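Local coordinates for protein PrgZ (Enterococcus faecalis, PDB 4FAJ) that binds a peptide pheromone outside the cell as a membrane-anchored receptor of the solute-binding protein 5 family, and probably serves peptide uptake, at residues Tyr311-Leu322 / Val527-Leu538; Ala362-Glu370 / Asp380-Glu388. All coordinates share one frame; numbering follows the deposited sequence.

Interaction 1: residues Tyr311-Leu322 / Val527-Leu538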
loop_
_atom_site.group_PDB
_atom_site.type_symbol
_atom_site.label_atom_id
_atom_site.label_comp_id
_atom_site.label_asym_id
_atom_site.label_seq_id
_atom_site.Cartn_x
_atom_site.Cartn_y
_atom_site.Cartn_z
ATOM N N TYR A 311 -0.782 -25.374 0.591
ATOM C CA TYR A 311 -1.557 -24.261 0.019
ATOM C C TYR A 311 -2.220 -23.423 1.115
ATOM O O TYR A 311 -2.737 -23.966 2.094
ATOM C CB TYR A 311 -2.656 -24.818 -0.907
ATOM C CG TYR A 311 -3.540 -23.764 -1.576
ATOM C CD1 TYR A 311 -4.739 -23.344 -0.992
ATOM C CD2 TYR A 311 -3.177 -23.200 -2.801
ATOM C CE1 TYR A 311 -5.559 -22.381 -1.618
ATOM C CE2 TYR A 311 -3.979 -22.244 -3.427
ATOM C CZ TYR A 311 -5.168 -21.835 -2.833
ATOM O OH TYR A 311 -5.950 -20.884 -3.478
ATOM N N SER A 312 -2.228 -22.102 0.942
ATOM C CA SER A 312 -3.089 -21.239 1.763
ATOM C C SER A 312 -3.569 -20.054 0.932
ATOM O O SER A 312 -2.900 -19.659 -0.007
ATOM C CB SER A 312 -2.339 -20.745 3.000
ATOM O OG SER A 312 -1.282 -19.867 2.643
ATOM N N THR A 313 -4.743 -19.520 1.260
ATOM C CA THR A 313 -5.160 -18.226 0.729
ATOM C C THR A 313 -5.621 -17.347 1.880
ATOM O O THR A 313 -6.297 -17.816 2.793
ATOM C CB THR A 313 -6.268 -18.337 -0.335
ATOM O OG1 THR A 313 -6.579 -17.024 -0.839
ATOM C CG2 THR A 313 -7.516 -18.957 0.239
ATOM N N THR A 314 -5.258 -16.070 1.810
ATOM C CA THR A 314 -5.492 -15.121 2.890
ATOM C C THR A 314 -6.018 -13.831 2.274
ATOM O O THR A 314 -5.374 -13.269 1.387
ATOM C CB THR A 314 -4.194 -14.822 3.666
ATOM O OG1 THR A 314 -3.538 -16.047 4.013
ATOM C CG2 THR A 314 -4.498 -14.009 4.963
ATOM N N LEU A 315 -7.187 -13.378 2.726
ATOM C CA LEU A 315 -7.844 -12.201 2.151
ATOM C C LEU A 315 -7.193 -10.941 2.686
ATOM O O LEU A 315 -6.983 -10.819 3.892
ATOM C CB LEU A 315 -9.343 -12.188 2.489
ATOM C CG LEU A 315 -10.186 -11.095 1.826
ATOM C CD1 LEU A 315 -10.234 -11.313 0.314
ATOM C CD2 LEU A 315 -11.604 -11.072 2.416
ATOM N N MET A 316 -6.859 -10.020 1.785
ATOM C CA MET A 316 -6.157 -8.786 2.140
ATOM C C MET A 316 -7.093 -7.572 2.088
ATOM O O MET A 316 -8.072 -7.579 1.351
ATOM C CB MET A 316 -5.020 -8.545 1.170
ATOM C CG MET A 316 -3.980 -9.645 1.104
ATOM S SD MET A 316 -2.868 -9.599 2.526
ATOM C CE MET A 316 -3.391 -11.065 3.389
ATOM N N ALA A 317 -6.756 -6.528 2.855
ATOM C CA ALA A 317 -7.488 -5.243 2.828
ATOM C C ALA A 317 -6.964 -4.396 1.667
ATOM O O ALA A 317 -6.369 -3.327 1.855
ATOM C CB ALA A 317 -7.336 -4.501 4.174
ATOM N N ASN A 318 -7.216 -4.882 0.454
ATOM C CA ASN A 318 -6.508 -4.422 -0.736
ATOM C C ASN A 318 -7.492 -4.461 -1.908
ATOM O O ASN A 318 -7.970 -5.523 -2.271
ATOM C CB ASN A 318 -5.293 -5.350 -0.913
ATOM C CG ASN A 318 -4.434 -5.079 -2.158
ATOM O OD1 ASN A 318 -3.558 -5.907 -2.466
ATOM N ND2 ASN A 318 -4.626 -3.943 -2.844
ATOM N N THR A 319 -7.820 -3.290 -2.455
ATOM C CA THR A 319 -8.706 -3.185 -3.604
ATOM C C THR A 319 -7.868 -2.847 -4.847
ATOM O O THR A 319 -7.057 -1.916 -4.813
ATOM C CB THR A 319 -9.761 -2.083 -3.388
ATOM O OG1 THR A 319 -10.575 -2.409 -2.245
ATOM C CG2 THR A 319 -10.660 -1.920 -4.640
ATOM N N MET A 320 -8.062 -3.598 -5.925
ATOM C CA MET A 320 -7.489 -3.229 -7.229
ATOM C C MET A 320 -8.523 -2.400 -8.016
ATOM O O MET A 320 -9.703 -2.769 -8.096
ATOM C CB MET A 320 -7.073 -4.469 -8.032
ATOM C CG MET A 320 -5.870 -5.210 -7.485
ATOM S SD MET A 320 -4.339 -4.238 -7.424
ATOM C CE MET A 320 -4.142 -3.748 -9.142
ATOM N N PHE A 321 -8.061 -1.274 -8.570
ATOM C CA PHE A 321 -8.909 -0.312 -9.282
ATOM C C PHE A 321 -8.535 -0.212 -10.758
ATOM O O PHE A 321 -7.425 -0.580 -11.147
ATOM C CB PHE A 321 -8.715 1.103 -8.726
ATOM C CG PHE A 321 -8.979 1.254 -7.261
ATOM C CD1 PHE A 321 -10.278 1.313 -6.775
ATOM C CD2 PHE A 321 -7.929 1.444 -6.373
ATOM C CE1 PHE A 321 -10.524 1.498 -5.422
ATOM C CE2 PHE A 321 -8.170 1.628 -5.007
ATOM C CZ PHE A 321 -9.462 1.646 -4.534
ATOM N N LEU A 322 -9.471 0.311 -11.560
ATOM C CA LEU A 322 -9.131 1.065 -12.764
ATOM C C LEU A 322 -9.154 2.529 -12.365
ATOM O O LEU A 322 -10.231 3.103 -12.096
ATOM C CB LEU A 322 -10.123 0.831 -13.912
ATOM C CG LEU A 322 -9.975 -0.439 -14.729
ATOM C CD1 LEU A 322 -10.989 -0.461 -15.849
ATOM C CD2 LEU A 322 -8.587 -0.570 -15.307
ATOM N N VAL A 527 -13.473 6.520 -9.613
ATOM C CA VAL A 527 -12.556 5.376 -9.607
ATOM C C VAL A 527 -13.418 4.114 -9.726
ATOM O O VAL A 527 -14.537 4.099 -9.213
ATOM C CB VAL A 527 -11.719 5.335 -8.310
ATOM C CG1 VAL A 527 -12.582 4.923 -7.091
ATOM C CG2 VAL A 527 -10.517 4.427 -8.478
ATOM N N VAL A 528 -12.927 3.088 -10.421
ATOM C CA VAL A 528 -13.693 1.843 -10.624
ATOM C C VAL A 528 -13.079 0.715 -9.784
ATOM O O VAL A 528 -11.987 0.252 -10.103
ATOM C CB VAL A 528 -13.685 1.386 -12.102
ATOM C CG1 VAL A 528 -14.384 0.005 -12.261
ATOM C CG2 VAL A 528 -14.345 2.419 -12.994
ATOM N N PRO A 529 -13.762 0.288 -8.711
ATOM C CA PRO A 529 -13.256 -0.861 -7.943
ATOM C C PRO A 529 -13.561 -2.172 -8.652
ATOM O O PRO A 529 -14.687 -2.383 -9.147
ATOM C CB PRO A 529 -13.983 -0.758 -6.594
ATOM C CG PRO A 529 -15.053 0.222 -6.755
ATOM C CD PRO A 529 -14.997 0.837 -8.127
ATOM N N ILE A 530 -12.554 -3.038 -8.718
ATOM C CA ILE A 530 -12.652 -4.259 -9.488
ATOM C C ILE A 530 -12.759 -5.447 -8.555
ATOM O O ILE A 530 -13.809 -6.070 -8.479
ATOM C CB ILE A 530 -11.458 -4.452 -10.446
ATOM C CG1 ILE A 530 -11.237 -3.195 -11.301
ATOM C CG2 ILE A 530 -11.732 -5.651 -11.376
ATOM C CD1 ILE A 530 -9.897 -3.203 -12.052
ATOM N N PHE A 531 -11.671 -5.766 -7.854
ATOM C CA PHE A 531 -11.671 -6.897 -6.932
ATOM C C PHE A 531 -10.816 -6.655 -5.691
ATOM O O PHE A 531 -9.952 -5.784 -5.672
ATOM C CB PHE A 531 -11.241 -8.176 -7.639
ATOM C CG PHE A 531 -9.816 -8.179 -8.108
ATOM C CD1 PHE A 531 -9.491 -7.702 -9.361
ATOM C CD2 PHE A 531 -8.800 -8.713 -7.313
ATOM C CE1 PHE A 531 -8.169 -7.713 -9.821
ATOM C CE2 PHE A 531 -7.477 -8.738 -7.769
ATOM C CZ PHE A 531 -7.164 -8.230 -9.021
ATOM N N GLN A 532 -11.113 -7.431 -4.650
ATOM C CA GLN A 532 -10.371 -7.442 -3.404
ATOM C C GLN A 532 -9.432 -8.634 -3.466
ATOM O O GLN A 532 -9.855 -9.774 -3.729
ATOM C CB GLN A 532 -11.320 -7.556 -2.207
ATOM C CG GLN A 532 -10.604 -7.626 -0.855
ATOM C CD GLN A 532 -11.521 -7.575 0.343
ATOM O OE1 GLN A 532 -12.736 -7.413 0.211
ATOM N NE2 GLN A 532 -10.930 -7.700 1.547
ATOM N N VAL A 533 -8.161 -8.349 -3.201
ATOM C CA VAL A 533 -7.069 -9.277 -3.416
ATOM C C VAL A 533 -7.008 -10.344 -2.332
ATOM O O VAL A 533 -6.947 -10.028 -1.138
ATOM C CB VAL A 533 -5.710 -8.534 -3.427
ATOM C CG1 VAL A 533 -4.539 -9.517 -3.516
ATOM C CG2 VAL A 533 -5.651 -7.521 -4.569
ATOM N N GLY A 534 -7.020 -11.598 -2.771
ATOM C CA GLY A 534 -6.613 -12.733 -1.950
ATOM C C GLY A 534 -5.217 -13.184 -2.364
ATOM O O GLY A 534 -4.935 -13.288 -3.557
ATOM N N THR A 535 -4.364 -13.458 -1.375
ATOM C CA THR A 535 -2.988 -13.890 -1.587
ATOM C C THR A 535 -2.912 -15.401 -1.396
ATOM O O THR A 535 -3.087 -15.892 -0.268
ATOM C CB THR A 535 -2.029 -13.193 -0.587
ATOM O OG1 THR A 535 -2.092 -11.770 -0.776
ATOM C CG2 THR A 535 -0.579 -13.670 -0.770
ATOM N N ALA A 536 -2.688 -16.125 -2.492
ATOM C CA ALA A 536 -2.602 -17.588 -2.469
ATOM C C ALA A 536 -1.200 -18.011 -2.806
ATOM O O ALA A 536 -0.540 -17.415 -3.664
ATOM C CB ALA A 536 -3.575 -18.227 -3.440
ATOM N N LYS A 537 -0.754 -19.068 -2.146
ATOM C CA LYS A 537 0.625 -19.504 -2.285
ATOM C C LYS A 537 0.844 -20.884 -1.720
ATOM O O LYS A 537 0.048 -21.360 -0.921
ATOM C CB LYS A 537 1.555 -18.521 -1.559
ATOM C CG LYS A 537 1.391 -18.486 -0.049
ATOM C CD LYS A 537 2.201 -17.346 0.532
ATOM C CE LYS A 537 2.222 -17.347 2.037
ATOM N NZ LYS A 537 3.247 -16.348 2.524
ATOM N N LEU A 538 1.936 -21.511 -2.147
ATOM C CA LEU A 538 2.481 -22.669 -1.478
ATOM C C LEU A 538 3.541 -22.167 -0.520
ATOM O O LEU A 538 4.255 -21.224 -0.835
ATOM C CB LEU A 538 3.123 -23.616 -2.486
ATOM C CG LEU A 538 2.196 -24.165 -3.566
ATOM C CD1 LEU A 538 2.991 -24.952 -4.619
ATOM C CD2 LEU A 538 1.099 -25.023 -2.928
HETATM O O HOH W 1 -1.892 -17.028 2.105
HETATM O O HOH W 2 0.793 -21.537 2.335
#

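Interaction 2: residues Ala362-Glu370 / Asp380-Glu388. With ZN (zinc ion), chain H.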
loop_
_atom_site.group_PDB
_atom_site.type_symbol
_atom_site.label_atom_id
_atom_site.label_comp_id
_atom_site.label_asym_id
_atom_site.label_seq_id
_atom_site.Cartn_x
_atom_site.Cartn_y
_atom_site.Cartn_z
ATOM N N ALA A 362 -14.907 -10.318 -5.567
ATOM C CA ALA A 362 -15.431 -9.118 -6.214
ATOM C C ALA A 362 -15.505 -7.955 -5.233
ATOM O O ALA A 362 -15.861 -8.144 -4.052
ATOM C CB ALA A 362 -16.820 -9.387 -6.804
ATOM N N SER A 363 -15.165 -6.758 -5.718
ATOM C CA SER A 363 -15.328 -5.532 -4.935
ATOM C C SER A 363 -16.811 -5.205 -4.810
ATOM O O SER A 363 -17.568 -5.392 -5.765
ATOM C CB SER A 363 -14.630 -4.343 -5.617
ATOM O OG SER A 363 -13.212 -4.429 -5.578
ATOM N N VAL A 364 -17.220 -4.729 -3.635
ATOM C CA VAL A 364 -18.575 -4.192 -3.431
ATOM C C VAL A 364 -18.558 -2.668 -3.332
ATOM O O VAL A 364 -19.599 -2.030 -3.296
ATOM C CB VAL A 364 -19.233 -4.754 -2.159
ATOM C CG1 VAL A 364 -19.486 -6.264 -2.305
ATOM C CG2 VAL A 364 -18.396 -4.435 -0.910
ATOM N N GLY A 365 -17.377 -2.093 -3.260
ATOM C CA GLY A 365 -17.213 -0.647 -3.165
ATOM C C GLY A 365 -15.730 -0.338 -3.230
ATOM O O GLY A 365 -14.913 -1.220 -3.543
ATOM N N VAL A 366 -15.366 0.903 -2.931
ATOM C CA VAL A 366 -13.953 1.291 -2.873
ATOM C C VAL A 366 -13.264 0.571 -1.704
ATOM O O VAL A 366 -12.149 0.063 -1.850
ATOM C CB VAL A 366 -13.821 2.823 -2.728
ATOM C CG1 VAL A 366 -12.414 3.254 -2.396
ATOM C CG2 VAL A 366 -14.337 3.530 -4.013
ATOM N N VAL A 367 -13.937 0.540 -0.558
ATOM C CA VAL A 367 -13.370 -0.015 0.670
ATOM C C VAL A 367 -13.587 -1.521 0.672
ATOM O O VAL A 367 -14.684 -1.978 0.341
ATOM C CB VAL A 367 -14.015 0.599 1.935
ATOM C CG1 VAL A 367 -13.463 -0.053 3.192
ATOM C CG2 VAL A 367 -13.774 2.102 1.979
ATOM N N PRO A 368 -12.532 -2.297 0.991
ATOM C CA PRO A 368 -12.661 -3.752 1.041
ATOM C C PRO A 368 -13.387 -4.292 2.277
ATOM O O PRO A 368 -13.504 -3.607 3.274
ATOM C CB PRO A 368 -11.214 -4.233 1.041
ATOM C CG PRO A 368 -10.421 -3.107 1.632
ATOM C CD PRO A 368 -11.140 -1.853 1.243
ATOM N N LYS A 369 -13.858 -5.537 2.181
ATOM C CA LYS A 369 -14.531 -6.210 3.295
ATOM C C LYS A 369 -13.525 -6.729 4.316
ATOM O O LYS A 369 -12.337 -6.923 3.998
ATOM C CB LYS A 369 -15.379 -7.379 2.773
ATOM C CG LYS A 369 -16.549 -6.946 1.932
ATOM C CD LYS A 369 -17.084 -8.060 1.022
ATOM C CE LYS A 369 -18.320 -8.718 1.545
ATOM N NZ LYS A 369 -18.965 -9.517 0.431
ATOM N N GLU A 370 -14.024 -6.953 5.533
ATOM C CA GLU A 370 -13.277 -7.566 6.644
ATOM C C GLU A 370 -12.119 -6.712 7.152
ATOM O O GLU A 370 -11.204 -7.231 7.773
ATOM C CB GLU A 370 -12.727 -8.965 6.287
ATOM C CG GLU A 370 -13.641 -9.861 5.488
ATOM C CD GLU A 370 -14.971 -10.089 6.138
ATOM O OE1 GLU A 370 -15.058 -10.047 7.394
ATOM O OE2 GLU A 370 -15.942 -10.333 5.384
ATOM N N ASP A 380 -19.372 -4.510 9.429
ATOM C CA ASP A 380 -18.351 -4.221 8.416
ATOM C C ASP A 380 -18.730 -2.916 7.714
ATOM O O ASP A 380 -19.900 -2.720 7.397
ATOM C CB ASP A 380 -18.295 -5.389 7.406
ATOM C CG ASP A 380 -17.062 -5.364 6.521
ATOM O OD1 ASP A 380 -16.581 -4.273 6.143
ATOM O OD2 ASP A 380 -16.585 -6.456 6.152
ATOM N N PHE A 381 -17.759 -2.030 7.481
ATOM C CA PHE A 381 -17.996 -0.776 6.727
ATOM C C PHE A 381 -18.461 -1.068 5.299
ATOM O O PHE A 381 -19.301 -0.350 4.719
ATOM C CB PHE A 381 -16.711 0.060 6.671
ATOM C CG PHE A 381 -16.870 1.397 5.987
ATOM C CD1 PHE A 381 -17.297 2.509 6.691
ATOM C CD2 PHE A 381 -16.548 1.554 4.645
ATOM C CE1 PHE A 381 -17.417 3.750 6.071
ATOM C CE2 PHE A 381 -16.705 2.792 4.021
ATOM C CZ PHE A 381 -17.138 3.885 4.748
ATOM N N ALA A 382 -17.883 -2.115 4.722
ATOM C CA ALA A 382 -18.190 -2.508 3.351
ATOM C C ALA A 382 -19.395 -3.461 3.346
ATOM O O ALA A 382 -19.263 -4.640 3.048
ATOM C CB ALA A 382 -16.951 -3.155 2.727
ATOM N N ASN A 383 -20.575 -2.951 3.685
ATOM C CA ASN A 383 -21.759 -3.807 3.813
ATOM C C ASN A 383 -22.867 -3.525 2.801
ATOM O O ASN A 383 -24.011 -3.960 2.985
ATOM C CB ASN A 383 -22.307 -3.747 5.237
ATOM C CG ASN A 383 -22.783 -2.372 5.634
ATOM O OD1 ASN A 383 -22.525 -1.376 4.961
ATOM N ND2 ASN A 383 -23.470 -2.310 6.762
ATOM N N GLU A 384 -22.518 -2.798 1.738
ATOM C CA GLU A 384 -23.456 -2.474 0.667
ATOM C C GLU A 384 -22.847 -2.845 -0.673
ATOM O O GLU A 384 -21.659 -2.615 -0.904
ATOM C CB GLU A 384 -23.772 -0.976 0.670
ATOM C CG GLU A 384 -24.653 -0.526 1.800
ATOM C CD GLU A 384 -24.976 0.952 1.727
ATOM O OE1 GLU A 384 -25.479 1.402 0.678
ATOM O OE2 GLU A 384 -24.742 1.667 2.722
ATOM N N LYS A 385 -23.658 -3.423 -1.559
ATOM C CA LYS A 385 -23.212 -3.763 -2.891
ATOM C C LYS A 385 -23.379 -2.522 -3.786
ATOM O O LYS A 385 -24.412 -2.340 -4.437
ATOM C CB LYS A 385 -24.008 -4.957 -3.429
ATOM C CG LYS A 385 -23.342 -5.656 -4.601
ATOM C CD LYS A 385 -24.198 -6.808 -5.081
ATOM C CE LYS A 385 -23.383 -7.860 -5.808
ATOM N NZ LYS A 385 -24.212 -9.081 -6.055
ATOM N N LEU A 386 -22.348 -1.686 -3.818
ATOM C CA LEU A 386 -22.417 -0.362 -4.464
ATOM C C LEU A 386 -22.026 -0.366 -5.944
ATOM O O LEU A 386 -22.314 0.595 -6.658
ATOM C CB LEU A 386 -21.548 0.638 -3.699
ATOM C CG LEU A 386 -21.957 0.981 -2.258
ATOM C CD1 LEU A 386 -20.900 1.881 -1.635
ATOM C CD2 LEU A 386 -23.339 1.641 -2.184
ATOM N N VAL A 387 -21.344 -1.424 -6.385
ATOM C CA VAL A 387 -21.023 -1.620 -7.789
ATOM C C VAL A 387 -21.394 -3.040 -8.173
ATOM O O VAL A 387 -21.285 -3.955 -7.351
ATOM C CB VAL A 387 -19.524 -1.359 -8.102
ATOM C CG1 VAL A 387 -19.174 0.109 -7.862
ATOM C CG2 VAL A 387 -18.606 -2.263 -7.284
ATOM N N GLU A 388 -21.853 -3.214 -9.406
ATOM C CA GLU A 388 -22.185 -4.543 -9.914
ATOM C C GLU A 388 -22.308 -4.531 -11.431
ATOM O O GLU A 388 -22.922 -3.618 -11.999
ATOM C CB GLU A 388 -23.504 -5.042 -9.320
ATOM C CG GLU A 388 -23.783 -6.520 -9.612
ATOM C CD GLU A 388 -25.035 -7.030 -8.923
ATOM O OE1 GLU A 388 -26.055 -6.311 -8.930
ATOM O OE2 GLU A 388 -24.994 -8.157 -8.367
HETATM ZN ZN ZN H . -17.635 -10.435 6.720
HETATM O O HOH W 3 -20.081 -6.222 -6.502
HETATM O O HOH W 4 -14.089 -3.479 5.952
#

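Interaction 1: residues Tyr311-Leu322 / Val527-Leu538
Tyr311-Leu322 and Val527-Leu538 run antiparallel, and backbone hydrogen bonds join them along most of their length, from Ser312 with Lys537 to Leu322 with Val528. At Ala317, the centre of an inverse gamma turn, the first chain turns a corner. There a side chain takes over: Gln532, extended from a CG anti to its backbone nitrogen (chi1 178°), gives NE2 to Met316 O at 2.9 Å. The oxygen lies close to the amide plane, whereas NE2 stands above the Met316 carbonyl plane; this nitrogen probably also bonds to Lys369 O. A water links Ser312 OG, Thr314 OG1 and Thr535 O across the pair.

Apolar contacts are densest beyond the corner. Met320 CB sits over one face of Phe531, 4.0 Å from the ring centroid, a CH-pi contact, while Met320 CG packs 3.7 Å from Val533 CG2. Phe321 CD1 meets Val527 CG2 at 3.6 Å, and Leu322 CG meets Ile530 CD1 at 3.8 Å.

Met320 N bonds to Phe531 O and Met320 O accepts from Ile530 N, each at 2.9 Å, so two residues face one: a classic beta bulge within the mixed sheet, where Phe531 and Asn318 also reach the bound peptide.

Interaction 2: residues Ala362-Glu370 / Asp380-Glu388
Asp380 turns its carboxylate to the backbone of Glu370: OD2 accepts from Glu370 N at 2.7 Å, an almost straight bond (171°) on the syn side, somewhat out of the carboxylate plane. Chi1 of -166° sends CG away from the backbone nitrogen of Asp380, and OD1 curls back over its own chain to take Ala382 N from above the carboxylate plane. The second bond closes an Asx turn, and together the two fix the rotation of the group. The Glu370 carboxylate is set nearly perpendicular to it, the planes 81° apart. Its OE2 binds a zinc ion at 2.2 Å, with OE1 a longer second contact at 2.7 Å, and OE2 stands 4.0 Å from Asp380 OD2; the metal would be expected to ease this meeting of like charges.

Val367 crosses Phe381 at about a right angle, CG2 lying 3.6 Å from CE2. Beside them Ala382 CB rests against both Val367 O and Pro368 O. Farther along, Val364 O accepts from Leu386 N at 2.8 Å, and a water joins Ser363 O to Val387 O.

Both segments belong to the long loop between strand 361-362 and helix 391-402, and helix 510-524 flanks it: Lys515 makes a cation-pi contact with Phe381, Lys519 a salt bridge with Glu384, and Ile522 packs on Leu386. Val387 touches Arg348 of helix 348-356, while Glu370 lies against Leu315 of strand 311-324.

In the fold
Interaction 2 is nested in the loop that interaction 1 closes, with the two centres about 13 Å apart. They meet directly along 362-370: Thr319 OG1 lies 3.0 Å from Val366 O, a probable hydrogen bond, Gln532 NE2 comes within 2.9 Å of Lys369 O, and Ile530 is joined to Ser363 by a backbone bond. This segment is thereby pinned to the strand pair, and 380-388 packs on its side turned away from the strands; helix 510-524 touches both 362-370 and 380-388. Interaction 1 also borders the bound peptide, through side chains such as Asn318 and Phe531. The zinc held by Glu370 in interaction 2 lies about 7 Å from the Leu315 side chain of interaction 1.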